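Local coordinates for protein (o6-methylguanine-dna methyltransferase) (Thermococcus kodakarensis, PDB 1MGT), which repairs O6-methylguanine and O4-methylthymine in DNA by transferring the methyl group irreversibly to one of its own cysteines, a suicide reaction, at residues Gly22-Ile27 with Ala78-Glu83. Sequence-based numbering, arbitrary orientation.
Sequences GRVQGI and ASFLRE
V24, at the start of the outer strand 24-30 of the three-stranded antiparallel sheet, meets E83 and F80 of the loop between helices 63-71 and 91-103. One backbone bond joins the segments: V24 N donates to E83 O at 2.8 Å, nearly straight at 166°. The aliphatic part of R23 runs beside the same oxygen, with CB 3.4 Å from E83 O, and CD lies 3.8 Å from R82 O. V24 CG2, anti to its own carbonyl carbon, thereby lies on the side of the bonded N-H, 3.6 Å from E83 O. The same methyl comes obliquely to F80 CE2, at 4.2 Å. I27 CD1 approaches F80 CE2, also obliquely, at 4.4 Å. Within the loop, E83 CG lies over the centre of one F80 face, 4.1 Å above its plane. V67 of helix 63-71 and V138 also touch F80, and Y63 of the same helix touches V24 and E83. V24 also shares a backbone hydrogen bond with S85. Q25 and G26 both face I19 in a classic beta bulge. This is sheet-edge packing in the N-terminal domain, whose family belongs to the RNase H-like clan, with the loop toward the DNA-binding domain against the outermost strand.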
loop_
_atom_site.group_PDB
_atom_site.type_symbol
_atom_site.label_atom_id
_atom_site.label_comp_id
_atom_site.label_asym_id
_atom_site.label_seq_id
_atom_site.Cartn_x
_atom_site.Cartn_y
_atom_site.Cartn_z
ATOM N N GLY A 22 4.177 0.852 17.558
ATOM C CA GLY A 22 3.814 2.258 17.974
ATOM C C GLY A 22 2.901 2.863 16.901
ATOM O O GLY A 22 1.832 3.395 17.218
ATOM N N ARG A 23 3.340 2.834 15.662
ATOM C CA ARG A 23 2.623 3.312 14.481
ATOM C C ARG A 23 2.933 2.272 13.383
ATOM O O ARG A 23 3.810 1.419 13.585
ATOM C CB ARG A 23 3.011 4.713 14.070
ATOM C CG ARG A 23 2.228 5.834 14.757
ATOM C CD ARG A 23 2.599 7.192 14.125
ATOM N NE ARG A 23 4.048 7.356 14.201
ATOM C CZ ARG A 23 4.780 8.383 13.798
ATOM N NH1 ARG A 23 4.229 9.448 13.232
ATOM N NH2 ARG A 23 6.106 8.351 13.963
ATOM N N VAL A 24 2.244 2.331 12.258
ATOM C CA VAL A 24 2.480 1.376 11.177
ATOM C C VAL A 24 3.790 1.568 10.460
ATOM O O VAL A 24 4.202 2.636 10.029
ATOM C CB VAL A 24 1.292 1.417 10.186
ATOM C CG1 VAL A 24 1.569 0.523 8.983
ATOM C CG2 VAL A 24 -0.014 1.056 10.879
ATOM N N GLN A 25 4.532 0.462 10.271
ATOM C CA GLN A 25 5.796 0.438 9.595
ATOM C C GLN A 25 5.661 -0.183 8.197
ATOM O O GLN A 25 6.473 0.075 7.313
ATOM C CB GLN A 25 6.803 -0.441 10.394
ATOM C CG GLN A 25 7.203 0.229 11.723
ATOM C CD GLN A 25 8.145 -0.668 12.519
ATOM O OE1 GLN A 25 7.762 -1.792 12.813
ATOM N NE2 GLN A 25 9.348 -0.197 12.851
ATOM N N GLY A 26 4.671 -1.077 8.046
ATOM C CA GLY A 26 4.553 -1.699 6.702
ATOM C C GLY A 26 3.269 -2.489 6.607
ATOM O O GLY A 26 2.715 -2.973 7.609
ATOM N N ILE A 27 2.769 -2.613 5.372
ATOM C CA ILE A 27 1.540 -3.360 5.127
ATOM C C ILE A 27 1.747 -4.233 3.899
ATOM O O ILE A 27 2.447 -3.810 2.976
ATOM C CB ILE A 27 0.372 -2.399 4.739
ATOM C CG1 ILE A 27 0.071 -1.444 5.883
ATOM C CG2 ILE A 27 -0.866 -3.190 4.324
ATOM C CD1 ILE A 27 -0.778 -0.234 5.510
ATOM N N ALA A 78 -7.046 9.105 3.231
ATOM C CA ALA A 78 -6.402 10.180 3.964
ATOM C C ALA A 78 -6.565 10.089 5.460
ATOM O O ALA A 78 -5.679 10.552 6.196
ATOM C CB ALA A 78 -6.946 11.538 3.433
ATOM N N SER A 79 -7.644 9.498 5.964
ATOM C CA SER A 79 -7.787 9.412 7.429
ATOM C C SER A 79 -6.814 8.419 8.036
ATOM O O SER A 79 -6.609 8.456 9.250
ATOM C CB SER A 79 -9.220 9.069 7.819
ATOM O OG SER A 79 -9.561 7.797 7.316
ATOM N N PHE A 80 -6.175 7.571 7.223
ATOM C CA PHE A 80 -5.218 6.596 7.750
ATOM C C PHE A 80 -3.811 7.169 7.810
ATOM O O PHE A 80 -2.940 6.576 8.457
ATOM C CB PHE A 80 -5.210 5.336 6.882
ATOM C CG PHE A 80 -4.668 4.091 7.553
ATOM C CD1 PHE A 80 -5.524 3.203 8.173
ATOM C CD2 PHE A 80 -3.321 3.808 7.555
ATOM C CE1 PHE A 80 -5.036 2.060 8.787
ATOM C CE2 PHE A 80 -2.813 2.666 8.154
ATOM C CZ PHE A 80 -3.684 1.791 8.779
ATOM N N LEU A 81 -3.553 8.328 7.185
ATOM C CA LEU A 81 -2.215 8.909 7.191
ATOM C C LEU A 81 -1.613 9.060 8.588
ATOM O O LEU A 81 -0.424 8.806 8.753
ATOM C CB LEU A 81 -2.220 10.286 6.528
ATOM C CG LEU A 81 -1.622 10.575 5.184
ATOM C CD1 LEU A 81 -1.299 9.411 4.291
ATOM C CD2 LEU A 81 -2.500 11.607 4.419
ATOM N N ARG A 82 -2.378 9.454 9.591
ATOM C CA ARG A 82 -1.863 9.631 10.943
ATOM C C ARG A 82 -1.377 8.350 11.615
ATOM O O ARG A 82 -0.643 8.434 12.606
ATOM C CB ARG A 82 -3.001 10.236 11.806
ATOM C CG ARG A 82 -4.318 9.567 11.493
ATOM C CD ARG A 82 -4.789 8.581 12.536
ATOM N NE ARG A 82 -5.784 9.159 13.436
ATOM C CZ ARG A 82 -5.648 10.219 14.209
ATOM N NH1 ARG A 82 -6.671 10.623 14.982
ATOM N NH2 ARG A 82 -4.523 10.917 14.254
ATOM N N GLU A 83 -1.774 7.191 11.115
ATOM C CA GLU A 83 -1.336 5.926 11.694
ATOM C C GLU A 83 0.020 5.476 11.141
ATOM O O GLU A 83 0.610 4.540 11.691
ATOM C CB GLU A 83 -2.332 4.816 11.356
ATOM C CG GLU A 83 -3.789 5.120 11.598
ATOM C CD GLU A 83 -4.188 4.976 13.053
ATOM O OE1 GLU A 83 -3.307 4.686 13.890
ATOM O OE2 GLU A 83 -5.387 5.161 13.341
#